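Local coordinates for protein cyclopropane mycolic acid synthase 1 (Mycobacterium tuberculosis, PDB 1KPH) that converts a double bond at the distal position of an alpha mycolic acid into a cyclopropane ring, using a methylene group transferred from S-adenosyl-L-methionine, at residues M43-A48 with D237-A242; H167-L172 with E271-G276; F186-F191 with G276-N281; G248-L253 with E257-Y262. One frame throughout, in Å; residues are numbered along the deposited sequence.

Contact 1: M43-A48 with D237-A242; sequences MTLQEA and DLWSAA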
# COMPACT_ATOMS: atom_id res chain seq x y z
N MET A 43 16.16 -7.58 -11.82
CA MET A 43 16.15 -6.58 -10.76
C MET A 43 16.09 -7.23 -9.38
O MET A 43 15.51 -8.30 -9.22
CB MET A 43 14.94 -5.65 -10.89
CG MET A 43 14.99 -4.68 -12.06
SD MET A 43 13.76 -3.37 -11.87
CE MET A 43 14.78 -1.91 -12.00
N THR A 44 16.71 -6.59 -8.41
CA THR A 44 16.68 -7.09 -7.04
C THR A 44 15.36 -6.55 -6.50
O THR A 44 14.73 -5.71 -7.13
CB THR A 44 17.82 -6.51 -6.17
OG1 THR A 44 17.68 -5.09 -6.09
CG2 THR A 44 19.19 -6.86 -6.77
N LEU A 45 14.93 -7.04 -5.34
CA LEU A 45 13.68 -6.59 -4.75
C LEU A 45 13.76 -5.09 -4.48
O LEU A 45 12.82 -4.35 -4.74
CB LEU A 45 13.40 -7.35 -3.45
CG LEU A 45 12.17 -6.94 -2.63
CD1 LEU A 45 10.91 -7.05 -3.48
CD2 LEU A 45 12.07 -7.82 -1.40
N GLN A 46 14.91 -4.65 -3.96
CA GLN A 46 15.10 -3.24 -3.64
C GLN A 46 14.98 -2.37 -4.89
O GLN A 46 14.32 -1.34 -4.86
CB GLN A 46 16.47 -3.01 -2.98
CG GLN A 46 16.70 -1.58 -2.51
CD GLN A 46 18.00 -1.40 -1.73
OE1 GLN A 46 18.27 -2.11 -0.76
NE2 GLN A 46 18.81 -0.43 -2.15
N GLU A 47 15.60 -2.79 -5.99
CA GLU A 47 15.55 -2.05 -7.24
C GLU A 47 14.13 -2.03 -7.78
O GLU A 47 13.67 -1.01 -8.30
CB GLU A 47 16.48 -2.68 -8.29
CG GLU A 47 17.95 -2.73 -7.88
CD GLU A 47 18.83 -3.43 -8.91
OE1 GLU A 47 18.33 -4.33 -9.62
OE2 GLU A 47 20.03 -3.09 -8.99
N ALA A 48 13.43 -3.16 -7.66
CA ALA A 48 12.06 -3.27 -8.15
C ALA A 48 11.09 -2.43 -7.31
O ALA A 48 10.08 -1.96 -7.83
CB ALA A 48 11.62 -4.74 -8.15
N ASP A 237 6.88 -13.97 -3.27
CA ASP A 237 7.78 -15.12 -3.23
C ASP A 237 9.10 -14.69 -2.58
O ASP A 237 9.65 -15.42 -1.76
CB ASP A 237 8.07 -15.68 -4.63
CG ASP A 237 6.89 -16.43 -5.22
OD1 ASP A 237 6.04 -16.92 -4.45
OD2 ASP A 237 6.83 -16.55 -6.47
N LEU A 238 9.58 -13.50 -2.93
CA LEU A 238 10.83 -13.00 -2.37
C LEU A 238 10.69 -12.67 -0.89
O LEU A 238 11.63 -12.84 -0.12
CB LEU A 238 11.31 -11.75 -3.13
CG LEU A 238 11.67 -11.94 -4.61
CD1 LEU A 238 12.26 -10.65 -5.16
CD2 LEU A 238 12.68 -13.06 -4.77
N TRP A 239 9.52 -12.18 -0.49
CA TRP A 239 9.30 -11.86 0.92
C TRP A 239 9.31 -13.13 1.75
O TRP A 239 9.93 -13.19 2.81
CB TRP A 239 7.97 -11.13 1.14
CG TRP A 239 7.97 -9.68 0.73
CD1 TRP A 239 9.06 -8.88 0.51
CD2 TRP A 239 6.82 -8.85 0.53
NE1 TRP A 239 8.66 -7.61 0.18
CE2 TRP A 239 7.29 -7.56 0.18
CE3 TRP A 239 5.44 -9.06 0.60
CZ2 TRP A 239 6.43 -6.49 -0.10
CZ3 TRP A 239 4.58 -8.00 0.33
CH2 TRP A 239 5.08 -6.73 -0.02
N SER A 240 8.61 -14.16 1.27
CA SER A 240 8.53 -15.43 1.99
C SER A 240 9.86 -16.17 2.05
O SER A 240 10.17 -16.83 3.05
CB SER A 240 7.46 -16.33 1.36
OG SER A 240 7.78 -16.64 0.02
N ALA A 241 10.65 -16.07 0.99
CA ALA A 241 11.95 -16.73 0.96
C ALA A 241 12.83 -16.19 2.08
O ALA A 241 13.51 -16.94 2.77
CB ALA A 241 12.62 -16.53 -0.39
N ALA A 242 12.80 -14.87 2.26
CA ALA A 242 13.60 -14.21 3.29
C ALA A 242 13.10 -14.56 4.70
O ALA A 242 13.89 -14.94 5.57
CB ALA A 242 13.58 -12.69 3.08

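Contact 2: H167-L172 with E271-G276; sequences HTITGL and EMFRIG. With CO3 (carbonate ion), chain E.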
# COMPACT_ATOMS: atom_id res chain seq x y z
N HIS A 167 -2.95 3.33 -5.76
CA HIS A 167 -2.44 2.00 -6.02
C HIS A 167 -3.05 1.06 -4.99
O HIS A 167 -2.84 1.22 -3.79
CB HIS A 167 -0.90 2.05 -5.94
CG HIS A 167 -0.22 0.72 -5.99
ND1 HIS A 167 0.94 0.51 -6.70
CD2 HIS A 167 -0.48 -0.45 -5.34
CE1 HIS A 167 1.38 -0.72 -6.48
NE2 HIS A 167 0.53 -1.32 -5.66
N THR A 168 -3.82 0.09 -5.46
CA THR A 168 -4.49 -0.83 -4.56
C THR A 168 -4.74 -2.20 -5.14
O THR A 168 -4.89 -2.36 -6.35
CB THR A 168 -5.86 -0.27 -4.12
OG1 THR A 168 -6.52 -1.21 -3.26
CG2 THR A 168 -6.75 -0.02 -5.34
N ILE A 169 -4.79 -3.19 -4.26
CA ILE A 169 -5.09 -4.55 -4.66
C ILE A 169 -6.58 -4.53 -5.02
O ILE A 169 -7.34 -3.73 -4.47
CB ILE A 169 -4.85 -5.51 -3.47
CG1 ILE A 169 -3.35 -5.56 -3.16
CG2 ILE A 169 -5.41 -6.89 -3.76
CD1 ILE A 169 -3.02 -6.05 -1.77
N THR A 170 -7.00 -5.37 -5.96
CA THR A 170 -8.41 -5.43 -6.35
C THR A 170 -8.83 -6.88 -6.39
O THR A 170 -8.03 -7.77 -6.67
CB THR A 170 -8.66 -4.76 -7.73
OG1 THR A 170 -7.83 -5.36 -8.73
CG2 THR A 170 -8.36 -3.27 -7.65
N GLY A 171 -10.10 -7.14 -6.08
CA GLY A 171 -10.57 -8.51 -6.07
C GLY A 171 -11.86 -8.77 -6.81
O GLY A 171 -12.67 -7.87 -7.04
N LEU A 172 -12.05 -10.03 -7.20
CA LEU A 172 -13.25 -10.45 -7.91
C LEU A 172 -14.26 -10.96 -6.89
O LEU A 172 -13.88 -11.40 -5.80
CB LEU A 172 -12.91 -11.57 -8.90
CG LEU A 172 -11.81 -11.31 -9.92
CD1 LEU A 172 -11.54 -12.59 -10.71
CD2 LEU A 172 -12.23 -10.18 -10.85
N GLU A 271 0.18 -17.34 -4.39
CA GLU A 271 -0.53 -18.23 -5.30
C GLU A 271 -1.80 -17.57 -5.80
O GLU A 271 -2.18 -17.73 -6.97
CB GLU A 271 -0.88 -19.54 -4.59
CG GLU A 271 0.33 -20.34 -4.15
CD GLU A 271 1.23 -20.73 -5.31
OE1 GLU A 271 2.36 -21.22 -5.05
OE2 GLU A 271 0.82 -20.56 -6.48
N MET A 272 -2.46 -16.81 -4.93
CA MET A 272 -3.68 -16.11 -5.30
C MET A 272 -3.42 -15.18 -6.48
O MET A 272 -4.26 -15.05 -7.38
CB MET A 272 -4.23 -15.33 -4.11
CG MET A 272 -5.59 -15.81 -3.63
SD MET A 272 -5.65 -17.59 -3.31
CE MET A 272 -6.32 -18.20 -4.85
N PHE A 273 -2.26 -14.52 -6.48
CA PHE A 273 -1.93 -13.62 -7.57
C PHE A 273 -1.50 -14.42 -8.79
O PHE A 273 -1.80 -14.04 -9.93
CB PHE A 273 -0.81 -12.65 -7.17
CG PHE A 273 -1.29 -11.44 -6.41
CD1 PHE A 273 -1.08 -11.33 -5.04
CD2 PHE A 273 -1.98 -10.42 -7.06
CE1 PHE A 273 -1.55 -10.23 -4.33
CE2 PHE A 273 -2.46 -9.31 -6.36
CZ PHE A 273 -2.24 -9.22 -4.99
N ARG A 274 -0.80 -15.53 -8.56
CA ARG A 274 -0.34 -16.38 -9.64
C ARG A 274 -1.51 -16.92 -10.46
O ARG A 274 -1.47 -16.91 -11.69
CB ARG A 274 0.49 -17.55 -9.08
CG ARG A 274 1.87 -17.71 -9.72
CD ARG A 274 2.54 -19.03 -9.33
NE ARG A 274 2.80 -19.13 -7.90
CZ ARG A 274 3.76 -18.47 -7.26
NH1 ARG A 274 4.56 -17.65 -7.92
NH2 ARG A 274 3.90 -18.61 -5.95
N ILE A 275 -2.56 -17.38 -9.78
CA ILE A 275 -3.73 -17.94 -10.46
C ILE A 275 -4.71 -16.87 -10.97
O ILE A 275 -5.58 -17.16 -11.79
CB ILE A 275 -4.48 -18.94 -9.55
CG1 ILE A 275 -5.61 -19.61 -10.34
CG2 ILE A 275 -5.03 -18.23 -8.33
CD1 ILE A 275 -6.28 -20.74 -9.60
N GLY A 276 -4.57 -15.65 -10.47
CA GLY A 276 -5.44 -14.57 -10.92
C GLY A 276 -6.70 -14.24 -10.16
O GLY A 276 -7.54 -13.50 -10.68
C CO3 E . -0.33 -3.28 -2.75
O1 CO3 E . 0.72 -3.29 -3.82
O2 CO3 E . -0.29 -4.18 -1.75
O3 CO3 E . -1.33 -2.35 -2.80

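Contact 3: F186-F191 with G276-N281; sequences FTFARF and GYIDVN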
# COMPACT_ATOMS: atom_id res chain seq x y z
N PHE A 186 -14.09 -21.92 -2.87
CA PHE A 186 -14.26 -22.15 -1.44
C PHE A 186 -12.92 -21.95 -0.75
O PHE A 186 -12.84 -21.28 0.29
CB PHE A 186 -14.75 -23.59 -1.19
CG PHE A 186 -16.18 -23.83 -1.59
CD1 PHE A 186 -16.68 -25.12 -1.63
CD2 PHE A 186 -17.02 -22.77 -1.91
CE1 PHE A 186 -18.01 -25.36 -1.99
CE2 PHE A 186 -18.35 -22.99 -2.27
CZ PHE A 186 -18.84 -24.29 -2.31
N THR A 187 -11.87 -22.52 -1.33
CA THR A 187 -10.53 -22.39 -0.78
C THR A 187 -10.16 -20.91 -0.74
O THR A 187 -9.58 -20.43 0.24
CB THR A 187 -9.50 -23.15 -1.64
OG1 THR A 187 -9.82 -24.54 -1.64
CG2 THR A 187 -8.10 -22.96 -1.08
N PHE A 188 -10.49 -20.20 -1.81
CA PHE A 188 -10.21 -18.77 -1.89
C PHE A 188 -10.94 -18.05 -0.75
O PHE A 188 -10.31 -17.36 0.05
CB PHE A 188 -10.67 -18.22 -3.24
CG PHE A 188 -10.44 -16.74 -3.41
CD1 PHE A 188 -9.18 -16.19 -3.21
CD2 PHE A 188 -11.49 -15.90 -3.78
CE1 PHE A 188 -8.97 -14.82 -3.37
CE2 PHE A 188 -11.29 -14.53 -3.94
CZ PHE A 188 -10.02 -13.99 -3.74
N ALA A 189 -12.25 -18.24 -0.69
CA ALA A 189 -13.07 -17.61 0.35
C ALA A 189 -12.57 -17.97 1.74
O ALA A 189 -12.55 -17.13 2.64
CB ALA A 189 -14.52 -18.05 0.19
N ARG A 190 -12.16 -19.22 1.92
CA ARG A 190 -11.65 -19.68 3.20
C ARG A 190 -10.33 -18.98 3.56
O ARG A 190 -10.05 -18.73 4.73
CB ARG A 190 -11.45 -21.20 3.15
CG ARG A 190 -10.80 -21.82 4.38
CD ARG A 190 -11.47 -23.16 4.73
NE ARG A 190 -11.82 -23.95 3.55
CZ ARG A 190 -10.94 -24.47 2.69
NH1 ARG A 190 -9.64 -24.28 2.88
NH2 ARG A 190 -11.37 -25.16 1.65
N PHE A 191 -9.54 -18.66 2.54
CA PHE A 191 -8.27 -17.98 2.74
C PHE A 191 -8.50 -16.50 3.04
O PHE A 191 -7.78 -15.90 3.84
CB PHE A 191 -7.38 -18.11 1.50
CG PHE A 191 -5.97 -17.63 1.70
CD1 PHE A 191 -5.11 -18.28 2.58
CD2 PHE A 191 -5.49 -16.51 1.01
CE1 PHE A 191 -3.80 -17.84 2.77
CE2 PHE A 191 -4.18 -16.06 1.19
CZ PHE A 191 -3.33 -16.73 2.07
N GLY A 276 -4.57 -15.65 -10.47
CA GLY A 276 -5.44 -14.57 -10.92
C GLY A 276 -6.70 -14.24 -10.16
O GLY A 276 -7.54 -13.50 -10.68
N TYR A 277 -6.87 -14.75 -8.94
CA TYR A 277 -8.07 -14.44 -8.18
C TYR A 277 -8.03 -13.01 -7.66
O TYR A 277 -9.06 -12.41 -7.37
CB TYR A 277 -8.27 -15.41 -7.01
CG TYR A 277 -8.65 -16.80 -7.43
CD1 TYR A 277 -9.23 -17.70 -6.53
CD2 TYR A 277 -8.43 -17.24 -8.74
CE1 TYR A 277 -9.57 -19.00 -6.93
CE2 TYR A 277 -8.76 -18.52 -9.14
CZ TYR A 277 -9.33 -19.40 -8.23
OH TYR A 277 -9.65 -20.67 -8.65
N ILE A 278 -6.82 -12.46 -7.55
CA ILE A 278 -6.66 -11.09 -7.09
C ILE A 278 -5.70 -10.36 -8.03
O ILE A 278 -4.87 -10.97 -8.69
CB ILE A 278 -6.13 -11.02 -5.64
CG1 ILE A 278 -4.89 -11.90 -5.49
CG2 ILE A 278 -7.24 -11.46 -4.68
CD1 ILE A 278 -4.38 -11.96 -4.06
N ASP A 279 -5.84 -9.04 -8.07
CA ASP A 279 -5.04 -8.19 -8.94
C ASP A 279 -4.57 -6.99 -8.12
O ASP A 279 -4.93 -6.84 -6.96
CB ASP A 279 -5.93 -7.73 -10.11
CG ASP A 279 -5.14 -7.17 -11.29
OD1 ASP A 279 -3.91 -7.01 -11.20
OD2 ASP A 279 -5.78 -6.87 -12.32
N VAL A 280 -3.73 -6.16 -8.73
CA VAL A 280 -3.24 -4.95 -8.07
C VAL A 280 -3.11 -3.92 -9.18
O VAL A 280 -2.51 -4.18 -10.22
CB VAL A 280 -1.87 -5.19 -7.35
CG1 VAL A 280 -0.82 -5.65 -8.34
CG2 VAL A 280 -1.43 -3.90 -6.66
N ASN A 281 -3.71 -2.75 -8.97
CA ASN A 281 -3.71 -1.72 -10.00
C ASN A 281 -3.38 -0.32 -9.53
O ASN A 281 -3.68 0.06 -8.39
CB ASN A 281 -5.08 -1.69 -10.69
CG ASN A 281 -5.37 -2.94 -11.48
OD1 ASN A 281 -4.98 -3.05 -12.64
ND2 ASN A 281 -6.04 -3.90 -10.85

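Contact 4: G248-L253 with E257-Y262; sequences GQAIAL and EVYERY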
# COMPACT_ATOMS: atom_id res chain seq x y z
N GLY A 248 14.50 -18.60 12.50
CA GLY A 248 15.00 -18.59 13.86
C GLY A 248 14.90 -17.22 14.48
O GLY A 248 14.58 -17.07 15.66
N GLN A 249 15.15 -16.20 13.66
CA GLN A 249 15.08 -14.83 14.14
C GLN A 249 13.63 -14.41 14.36
O GLN A 249 13.33 -13.67 15.30
CB GLN A 249 15.73 -13.90 13.11
CG GLN A 249 16.18 -12.57 13.68
CD GLN A 249 17.15 -12.74 14.83
OE1 GLN A 249 18.12 -13.49 14.72
NE2 GLN A 249 16.91 -12.04 15.92
N ALA A 250 12.74 -14.90 13.51
CA ALA A 250 11.31 -14.57 13.60
C ALA A 250 10.68 -15.04 14.91
O ALA A 250 9.88 -14.33 15.52
CB ALA A 250 10.57 -15.19 12.41
N ILE A 251 11.04 -16.25 15.34
CA ILE A 251 10.50 -16.81 16.57
C ILE A 251 11.02 -16.06 17.80
O ILE A 251 10.26 -15.77 18.73
CB ILE A 251 10.86 -18.30 16.69
CG1 ILE A 251 10.23 -19.06 15.52
CG2 ILE A 251 10.38 -18.85 18.02
CD1 ILE A 251 10.64 -20.52 15.43
N ALA A 252 12.31 -15.75 17.80
CA ALA A 252 12.93 -15.03 18.92
C ALA A 252 12.20 -13.72 19.19
O ALA A 252 11.75 -13.47 20.31
CB ALA A 252 14.39 -14.77 18.61
N LEU A 253 12.09 -12.87 18.17
CA LEU A 253 11.42 -11.58 18.30
C LEU A 253 9.95 -11.71 18.65
O LEU A 253 9.40 -10.88 19.37
CB LEU A 253 11.57 -10.77 17.01
CG LEU A 253 12.92 -10.09 16.75
CD1 LEU A 253 13.19 -9.06 17.84
CD2 LEU A 253 14.02 -11.13 16.71
N GLU A 257 4.38 -19.12 16.44
CA GLU A 257 2.97 -19.03 16.08
C GLU A 257 2.80 -17.87 15.10
O GLU A 257 2.06 -17.98 14.12
CB GLU A 257 2.12 -18.80 17.34
CG GLU A 257 0.62 -18.96 17.12
CD GLU A 257 -0.15 -17.66 17.33
OE1 GLU A 257 0.08 -16.70 16.57
OE2 GLU A 257 -0.98 -17.61 18.26
N VAL A 258 3.49 -16.77 15.37
CA VAL A 258 3.43 -15.59 14.50
C VAL A 258 4.14 -15.90 13.19
O VAL A 258 3.68 -15.50 12.12
CB VAL A 258 4.11 -14.37 15.16
CG1 VAL A 258 4.22 -13.23 14.17
CG2 VAL A 258 3.31 -13.93 16.38
N TYR A 259 5.26 -16.60 13.28
CA TYR A 259 6.03 -16.97 12.10
C TYR A 259 5.17 -17.81 11.14
O TYR A 259 5.02 -17.47 9.96
CB TYR A 259 7.27 -17.78 12.50
CG TYR A 259 7.95 -18.45 11.33
CD1 TYR A 259 8.74 -17.72 10.43
CD2 TYR A 259 7.77 -19.81 11.09
CE1 TYR A 259 9.32 -18.34 9.32
CE2 TYR A 259 8.35 -20.43 9.99
CZ TYR A 259 9.12 -19.69 9.11
OH TYR A 259 9.67 -20.31 8.02
N GLU A 260 4.61 -18.90 11.66
CA GLU A 260 3.76 -19.80 10.88
C GLU A 260 2.62 -19.05 10.21
O GLU A 260 2.29 -19.29 9.06
CB GLU A 260 3.18 -20.89 11.78
CG GLU A 260 4.20 -21.87 12.34
CD GLU A 260 4.99 -22.57 11.25
OE1 GLU A 260 4.36 -23.14 10.33
OE2 GLU A 260 6.23 -22.54 11.32
N ARG A 261 2.01 -18.14 10.96
CA ARG A 261 0.90 -17.36 10.44
C ARG A 261 1.35 -16.49 9.26
O ARG A 261 0.69 -16.44 8.23
CB ARG A 261 0.32 -16.48 11.55
CG ARG A 261 -0.94 -15.74 11.17
CD ARG A 261 -1.62 -15.19 12.41
NE ARG A 261 -0.74 -14.30 13.16
CZ ARG A 261 -1.00 -13.83 14.37
NH1 ARG A 261 -2.13 -14.16 14.98
NH2 ARG A 261 -0.14 -13.02 14.97
N TYR A 262 2.48 -15.81 9.42
CA TYR A 262 2.97 -14.96 8.34
C TYR A 262 3.44 -15.72 7.11
O TYR A 262 3.29 -15.24 5.99
CB TYR A 262 4.07 -14.02 8.85
CG TYR A 262 3.49 -12.73 9.39
CD1 TYR A 262 2.77 -12.72 10.59
CD2 TYR A 262 3.58 -11.54 8.67
CE1 TYR A 262 2.15 -11.56 11.05
CE2 TYR A 262 2.96 -10.37 9.12
CZ TYR A 262 2.25 -10.40 10.31
OH TYR A 262 1.63 -9.26 10.77

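Contact 1: M43-A48 with D237-A242
Leu-45 is the residue of 43-48 that reaches 237-242, where it meets Leu-238 and Trp-239. Its CB lies 3.9 Å from CD1 of Leu-238, and the two leucine side chains run past each other in opposite directions. With CG placed trans to the backbone N (chi1 176°), the chain extends outward and then forks. CD1 stays with Leu-238, 4.2 Å from that residue's CD1. The other branch, CD2, turns to the indole of Trp-239 and sits 3.7 Å from its CD1 and 3.8 Å from its NE1. The leucine crosses the tryptophan side chain at about a right angle and approaches the five-membered ring obliquely.

Leu-45 stands at the start of helix 45-57, and a capping box fixes that start. The backbone N of Glu-47 donates to OG1 of Thr-44 over 3.1 Å, while the N of Thr-44 donates to OE1 of Glu-47 over 3.0 Å, reaching that oxygen from above the carboxylate plane. Trp-239 also meets Tyr-33 edge-to-face and touches the bound didecyl-dimethyl-ammonium, so Leu-45 packs on a residue that lines the lipid-like ligand's pocket.

No hydrogen bond links the two segments, and their closest CA atoms, those of Leu-45 and Leu-238, are 7.4 Å apart. The contact therefore rests on shape and dispersion between one forked leucine and the leucine and indole it meets, with no directional bond.

Contact 2: H167-L172 with E271-G276
Ile-169 is unusual in meeting both an aromatic ring of the facing helix and an inorganic anion: CG2 lies 4.1 Å from CZ of Phe-273, oblique to that ring, while CD1 comes within 3.3 Å of O2 of a carbonate ion that probably comes from the crystallisation liquor. The two side chains cross at about a right angle. Ile-169 touches the didecyl-dimethyl-ammonium as well, which places the contact at the pocket wall.

NE2 of His-167 donates to carbonate O1 over 2.7 Å with an N-H...O angle of 144°, the oxygen lying at the ring edge near its plane. ND1 of the same imidazole is hydrogen-bonded to Gln-282, so both ring nitrogens are engaged and the ring's rotation is restrained. The ion also bonds to Tyr-232 OH and Cys-35 N.

The strand, 163-171, belongs to the mixed sheet of the methyltransferase fold, and helix 256-275 packs against it near the helix's C-terminal end. There a Schellman motif closes the helix: Gly-276, with phi 94°, is the C' residue, and Tyr-277 N returns to Met-272 O. CD1 of Leu-172 rests 4.1 Å from the carbonyl O of Gly-276. On the helix, Arg-274 grips Glu-271 side-on: NE donates to OE2 over 2.8 Å, close to the guanidinium plane, and NH2 donates to OE1; both oxygens are met from above the carboxylate plane. NH1 bridges to Asp-237.

Contact 3: F186-F191 with G276-N281
The aromatic contact between Phe-188 and Tyr-277 dominates here, and it is T-shaped (edge-to-face). The ring planes stand at 90° with centroids 5.2 Å apart, and the tyrosine supplies the edge: its CD1 is 3.5 Å from CG of Phe-188, over one face of the phenylalanine ring. A CH-pi contact adds to this from the same residue. CB of Tyr-277 lies 4.0 Å from the centroid of the Phe-188 ring and 19° off its normal, displaced toward the rim. The trans placement of CG to the backbone N (chi1 179°) carries the Phe-188 ring out from helix 186-199 toward Tyr-277.

The aliphatic contact is made at a different part of the same ring. CG2 of Ile-278 approaches CZ of Phe-188 at 3.9 Å, near the ring plane, so this methyl meets the edge while tyrosine atoms lie over the face. Met-272 of helix 256-275 packs on all three residues.

Hydrogen bonds do not cross between the segments. The OH of Tyr-277 bonds to the carbonyl O of Pro-183, which tethers the far end of its ring, but the carbonyl O of Tyr-277 is buried here without a partner in the model. Farther along the strand, Asp-279 OD1 takes the N of Val-280 over 2.6 Å and also bonds to Ser-227 OG.

Tyr-277 leads from helix 256-275 into strand 278-286, which runs antiparallel to both neighbours in the seven-stranded mixed sheet. This is the reversed strand characteristic of class I S-adenosylmethionine-dependent methyltransferases, and Ile-278 at its start lines the didecyl-dimethyl-ammonium pocket.

Contact 4: G248-L253 with E257-Y262
Ala-250 directs its methyl toward Tyr-259, and the tyrosine in turn points at the first helix, so the two side chains converge from facing positions. CB of Ala-250 lies 3.7 Å from CD1 of Tyr-259 and 4.2 Å from its CB. The methyl comes in obliquely to the ring. Tyr-259 has CG trans to its backbone N (chi1 168°), a setting that lays the near side of the ring, at CD1, against the alanine. The small methyl lets the backbones come close, with the CA atoms of Ala-250 and Tyr-259 6.0 Å apart.

Though CB of Ile-251 points to the flank, its CG1 still comes within 4.4 Å of CB of Tyr-259, a looser touch at the margin.

Helices 247-253 and 256-275 follow each other in the chain across a short turn, and the contact packs these two consecutive helices together. Leu-243 of helix 229-245 touches both Ala-250 and Tyr-259, so a third helix packs against the pair. Phe-22 also packs on Ala-250.

All the atoms that meet between the two segments are carbons and no hydrogen bond joins them, which implies cohesion by van der Waals contact and exclusion of water, away from the ligand and active sites.

Overall arrangement
Helix 256-275 links much of this set: contact 4 uses its early turns and contact 2 its last ones, with centres about 25 Å apart. Contacts 2 and 3 lie closest, with centres about 6 Å apart; they share Gly-276 and join through neighbouring antiparallel strands 163-171 and 278-286, where Thr-170 N lies 2.7 Å from Asp-279 O. Contact 1, about 18 Å from contact 2, is tied to it by the Asp-237 to Arg-274 salt bridge. Along the chain, contact 1 closes before contact 4 opens, whereas contacts 1, 2 and 3 interleave. Contacts 1 to 3 each supply a residue to the lipid-like ligand's pocket (Trp-239, Ile-169, Ile-278), while contact 4 lies away from it.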